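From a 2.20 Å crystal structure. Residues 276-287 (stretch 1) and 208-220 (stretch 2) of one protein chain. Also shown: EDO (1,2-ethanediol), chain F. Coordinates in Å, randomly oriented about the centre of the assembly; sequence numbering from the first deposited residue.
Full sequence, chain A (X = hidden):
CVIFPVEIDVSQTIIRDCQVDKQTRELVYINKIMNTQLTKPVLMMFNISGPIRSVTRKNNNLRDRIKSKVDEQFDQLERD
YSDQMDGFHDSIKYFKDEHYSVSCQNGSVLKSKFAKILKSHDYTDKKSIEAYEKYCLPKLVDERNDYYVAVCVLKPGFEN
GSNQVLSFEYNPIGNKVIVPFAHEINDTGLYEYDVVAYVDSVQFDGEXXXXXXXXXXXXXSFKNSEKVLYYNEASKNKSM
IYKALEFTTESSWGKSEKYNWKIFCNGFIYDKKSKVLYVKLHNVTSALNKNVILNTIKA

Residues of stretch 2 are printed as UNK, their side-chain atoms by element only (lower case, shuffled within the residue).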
# COMPACT_ATOMS: atom_id res chain seq x y z
N VAL A 276 -10.30 20.84 -8.91
CA VAL A 276 -9.27 19.84 -9.08
C VAL A 276 -9.37 19.14 -10.44
O VAL A 276 -10.47 18.76 -10.91
CB VAL A 276 -9.32 18.75 -7.96
CG1 VAL A 276 -8.17 17.80 -8.15
CG2 VAL A 276 -9.23 19.41 -6.58
N LEU A 277 -8.20 18.95 -11.03
CA LEU A 277 -8.06 18.32 -12.32
C LEU A 277 -7.40 16.93 -12.16
O LEU A 277 -6.35 16.80 -11.51
CB LEU A 277 -7.14 19.18 -13.21
CG LEU A 277 -7.02 18.49 -14.58
CD1 LEU A 277 -8.40 18.47 -15.30
CD2 LEU A 277 -5.99 19.19 -15.42
N TYR A 278 -7.98 15.90 -12.75
CA TYR A 278 -7.38 14.58 -12.71
C TYR A 278 -7.05 14.23 -14.14
O TYR A 278 -7.88 14.44 -15.06
CB TYR A 278 -8.34 13.54 -12.17
CG TYR A 278 -8.92 13.86 -10.80
CD1 TYR A 278 -10.01 14.71 -10.68
CD2 TYR A 278 -8.34 13.33 -9.63
CE1 TYR A 278 -10.52 15.04 -9.44
CE2 TYR A 278 -8.84 13.65 -8.35
CZ TYR A 278 -9.93 14.50 -8.27
OH TYR A 278 -10.41 14.80 -7.04
N VAL A 279 -5.84 13.71 -14.36
CA VAL A 279 -5.47 13.36 -15.70
C VAL A 279 -4.91 11.94 -15.73
O VAL A 279 -4.13 11.55 -14.84
CB VAL A 279 -4.39 14.28 -16.25
CG1 VAL A 279 -4.16 13.99 -17.72
CG2 VAL A 279 -4.76 15.74 -16.05
N LYS A 280 -5.30 11.16 -16.74
CA LYS A 280 -4.75 9.84 -16.91
C LYS A 280 -4.49 9.56 -18.40
O LYS A 280 -5.43 9.52 -19.18
CB LYS A 280 -5.71 8.77 -16.39
CG LYS A 280 -5.20 7.36 -16.67
CD LYS A 280 -6.25 6.31 -16.20
CE LYS A 280 -5.61 4.95 -15.95
NZ LYS A 280 -6.47 4.04 -15.15
N LEU A 281 -3.22 9.35 -18.76
CA LEU A 281 -2.79 9.08 -20.10
C LEU A 281 -1.93 7.81 -19.96
O LEU A 281 -0.70 7.82 -20.11
CB LEU A 281 -1.95 10.27 -20.60
CG LEU A 281 -2.69 11.61 -20.67
CD1 LEU A 281 -1.62 12.70 -20.88
CD2 LEU A 281 -3.77 11.62 -21.81
N HIS A 282 -2.63 6.70 -19.74
CA HIS A 282 -2.01 5.41 -19.48
C HIS A 282 -1.85 4.51 -20.66
O HIS A 282 -2.83 3.91 -21.11
CB HIS A 282 -2.79 4.68 -18.39
CG HIS A 282 -2.30 3.29 -18.11
ND1 HIS A 282 -0.99 3.02 -17.76
CD2 HIS A 282 -2.98 2.12 -17.98
CE1 HIS A 282 -0.88 1.74 -17.45
NE2 HIS A 282 -2.07 1.17 -17.57
N ASN A 283 -0.60 4.37 -21.11
CA ASN A 283 -0.33 3.55 -22.26
C ASN A 283 -1.04 4.02 -23.54
O ASN A 283 -1.54 3.23 -24.33
CB ASN A 283 -0.69 2.10 -21.96
CG ASN A 283 0.36 1.38 -21.06
OD1 ASN A 283 0.12 0.24 -20.60
ND2 ASN A 283 1.51 2.01 -20.84
N VAL A 284 -1.09 5.32 -23.77
CA VAL A 284 -1.76 5.80 -24.97
C VAL A 284 -0.67 6.40 -25.80
O VAL A 284 0.38 6.74 -25.25
CB VAL A 284 -2.82 6.87 -24.64
CG1 VAL A 284 -3.86 6.27 -23.74
CG2 VAL A 284 -2.15 8.10 -23.92
N THR A 285 -0.90 6.49 -27.11
CA THR A 285 0.11 7.10 -27.98
C THR A 285 -0.52 8.32 -28.69
O THR A 285 -1.74 8.40 -28.85
CB THR A 285 0.58 6.12 -29.05
OG1 THR A 285 -0.53 5.82 -29.89
CG2 THR A 285 1.15 4.82 -28.41
N SER A 286 0.31 9.26 -29.10
CA SER A 286 -0.17 10.47 -29.76
C SER A 286 0.94 11.15 -30.49
O SER A 286 2.10 10.92 -30.20
CB SER A 286 -0.71 11.46 -28.73
OG SER A 286 -1.03 12.68 -29.29
N ALA A 287 0.56 12.00 -31.44
CA ALA A 287 1.46 12.78 -32.25
C ALA A 287 1.66 14.14 -31.55
O ALA A 287 2.60 14.84 -31.85
CB ALA A 287 0.85 13.00 -33.65
N UNK A 208 -8.40 23.07 -24.60
CA UNK A 208 -7.05 22.51 -24.57
C UNK A 208 -7.17 21.02 -24.28
O UNK A 208 -6.40 20.23 -24.80
c UNK A 208 -4.69 22.80 -23.50
c UNK A 208 -3.87 23.49 -22.38
c UNK A 208 -6.19 23.17 -23.47
o UNK A 208 -2.71 23.14 -22.13
n UNK A 208 -4.47 24.50 -21.75
N UNK A 209 -8.14 20.66 -23.46
CA UNK A 209 -8.31 19.27 -23.10
C UNK A 209 -8.87 18.47 -24.32
O UNK A 209 -8.43 17.33 -24.57
c UNK A 209 -9.51 20.17 -19.50
c UNK A 209 -8.99 20.85 -18.35
c UNK A 209 -7.30 20.04 -20.45
c UNK A 209 -6.75 20.72 -19.29
c UNK A 209 -7.61 21.11 -18.26
c UNK A 209 -8.66 19.78 -20.56
c UNK A 209 -9.22 19.13 -21.84
N UNK A 210 -9.79 19.07 -25.09
CA UNK A 210 -10.36 18.39 -26.27
C UNK A 210 -9.27 18.08 -27.25
O UNK A 210 -9.15 16.96 -27.74
c UNK A 210 -13.79 20.16 -26.86
c UNK A 210 -11.43 19.26 -26.97
o UNK A 210 -14.24 21.20 -26.30
c UNK A 210 -12.70 19.40 -26.14
o UNK A 210 -14.19 19.72 -27.97
N UNK A 211 -8.45 19.09 -27.52
CA UNK A 211 -7.34 18.88 -28.44
C UNK A 211 -6.42 17.72 -27.98
O UNK A 211 -5.95 16.94 -28.78
o UNK A 211 -3.76 21.44 -30.45
o UNK A 211 -4.00 21.76 -28.29
c UNK A 211 -6.50 20.15 -28.54
c UNK A 211 -4.26 21.14 -29.36
c UNK A 211 -5.18 19.93 -29.33
N UNK A 212 -6.13 17.65 -26.68
CA UNK A 212 -5.22 16.61 -26.20
C UNK A 212 -5.89 15.21 -26.35
O UNK A 212 -5.30 14.27 -26.89
c UNK A 212 -3.44 16.45 -24.37
c UNK A 212 -3.16 15.08 -24.24
c UNK A 212 -1.85 14.62 -23.97
c UNK A 212 -2.40 17.35 -24.21
c UNK A 212 -4.81 16.92 -24.72
c UNK A 212 -0.81 15.55 -23.82
c UNK A 212 -1.09 16.91 -23.93
N UNK A 213 -7.15 15.10 -25.90
CA UNK A 213 -7.87 13.82 -25.95
C UNK A 213 -8.15 13.30 -27.38
O UNK A 213 -8.01 12.09 -27.63
c UNK A 213 -9.17 13.90 -25.13
c UNK A 213 -10.01 12.60 -25.27
c UNK A 213 -8.80 14.11 -23.63
N UNK A 214 -8.50 14.20 -28.30
CA UNK A 214 -8.78 13.83 -29.71
C UNK A 214 -7.53 13.21 -30.36
O UNK A 214 -7.65 12.35 -31.24
n UNK A 214 -12.03 17.44 -30.54
o UNK A 214 -9.99 17.61 -31.44
c UNK A 214 -10.82 16.98 -30.78
c UNK A 214 -9.20 15.07 -30.53
c UNK A 214 -10.51 15.63 -30.13
N UNK A 215 -6.35 13.68 -29.94
CA UNK A 215 -5.07 13.19 -30.48
C UNK A 215 -4.65 11.80 -29.95
O UNK A 215 -3.77 11.14 -30.52
c UNK A 215 -3.94 14.18 -30.16
o UNK A 215 -3.50 14.02 -28.80
N UNK A 216 -5.30 11.35 -28.89
CA UNK A 216 -4.90 10.08 -28.25
C UNK A 216 -5.31 8.83 -28.98
O UNK A 216 -6.41 8.76 -29.45
c UNK A 216 -5.18 11.06 -25.86
c UNK A 216 -3.69 11.20 -25.70
c UNK A 216 -5.87 10.73 -24.58
c UNK A 216 -5.46 9.95 -26.83
N UNK A 217 -4.41 7.85 -29.01
CA UNK A 217 -4.67 6.57 -29.63
C UNK A 217 -4.72 5.57 -28.44
O UNK A 217 -3.72 5.45 -27.73
c UNK A 217 -3.29 7.12 -31.68
c UNK A 217 -3.79 4.70 -31.02
c UNK A 217 -3.51 6.14 -30.52
c UNK A 217 -4.41 7.08 -32.76
N UNK A 218 -5.83 4.88 -28.20
CA UNK A 218 -5.90 3.91 -27.09
C UNK A 218 -5.38 2.49 -27.36
O UNK A 218 -5.23 2.08 -28.51
c UNK A 218 -7.28 5.78 -25.32
c UNK A 218 -9.41 4.50 -25.39
c UNK A 218 -7.33 3.75 -26.59
c UNK A 218 -8.14 4.94 -26.16
N UNK A 219 -5.12 1.71 -26.28
CA UNK A 219 -4.66 0.31 -26.36
C UNK A 219 -5.83 -0.50 -26.92
O UNK A 219 -6.99 -0.15 -26.64
c UNK A 219 -5.22 2.09 -24.86
c UNK A 219 -4.13 1.24 -24.25
c UNK A 219 -4.43 -0.07 -24.88
N UNK A 220 -5.55 -1.56 -27.68
CA UNK A 220 -6.61 -2.44 -28.23
C UNK A 220 -6.87 -3.64 -27.31
O UNK A 220 -5.95 -4.16 -26.69
c UNK A 220 -6.23 -2.99 -29.60
o UNK A 220 -7.08 -4.08 -29.96
C1 EDO F . -1.62 10.34 -34.28
O1 EDO F . -2.27 9.29 -35.05
C2 EDO F . -2.66 11.11 -33.53
O2 EDO F . -2.06 11.81 -32.46

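Position 208 carries three carbons in a chain, the last bonded to one oxygen and one nitrogen; this terminal amide makes it Gln208. It lies too far from stretch 1 to touch it, and its amide is hydrogen-bonded elsewhere in the structure. Position 209 has one carbon leading to a ring of six carbons with no heteroatom, hence Phe209. Its CA-to-CB bond points sideways, yet the ring end comes nearer, bringing CZ to 3.8 Å from CD2 of Leu277 in an oblique approach.

Positions 210 and 211 each show three carbons ending in two oxygens, the carboxylate of Glu210 and Glu211; both are out of reach of stretch 1. At 212 a single carbon again bears a six-carbon ring, so the residue is Phe212. With chi1 at -149°, between the usual wells, it sets CE1 3.6 Å from CD1 of Leu281, again obliquely. Three carbons at 213, two of them branching from the first, define Val213, whose CA-to-CB bond points away from stretch 1. Position 214 repeats the amide pattern, three carbons ending in oxygen and nitrogen: Gln214, exposed and without a contact here.

Position 215 has one carbon and one oxygen, and that oxygen lies 2.9 Å from OG of Ser286. This is Ser215. Its OG donates to the backbone O of Phe212 at 2.6 Å, folding the side chain back on the helix while it remains within hydrogen-bonding distance of Ser286.

Four carbons at 216, forked at the second, identify Leu216; CD1 lies 3.6 Å from CD2 of Leu281, and CD2 lies 3.9 Å from CG2 of Val284. At 217 four carbons fork at the first, with one arm two carbons long, which gives Ile217. Its CB is 3.1 Å from OG1 of Thr285, although the end of the side chain leads away. Position 218 has four carbons forked at the second, so it is Leu218; CA-to-CB points away, but the end returns to place CD2 3.8 Å from CG1 of Val284. At 219 three carbons close a ring onto the backbone nitrogen, the mark of Pro219, whose CG packs 3.3 Å from O of Asn283. One carbon and one oxygen at 220 give Ser220, poorly ordered and beyond reach.

The contact combines backbone pairing with apolar packing. Ile217 N donates to Thr285 O at 2.7 Å, and Thr285 N donates to Ile217 O at 3.1 Å, with N-H...O angles of 147° and 163°. These reciprocal bonds form a single antiparallel bridge and hold the two stretches in register. Phe209, Phe212 and Leu216 supply carbon surface for Leu277 and Leu281, and Leu216 also reaches Val284. A 1,2-ethanediol, probably from the crystallisation liquor, joins the polar end: its O2 donates to Ser215 O at 2.7 Å and accepts from Ala287 N at 2.8 Å. Together the two stretches bury 561 Å².

Stretch 2, residues 208-220: QFEEFVQSLILPS
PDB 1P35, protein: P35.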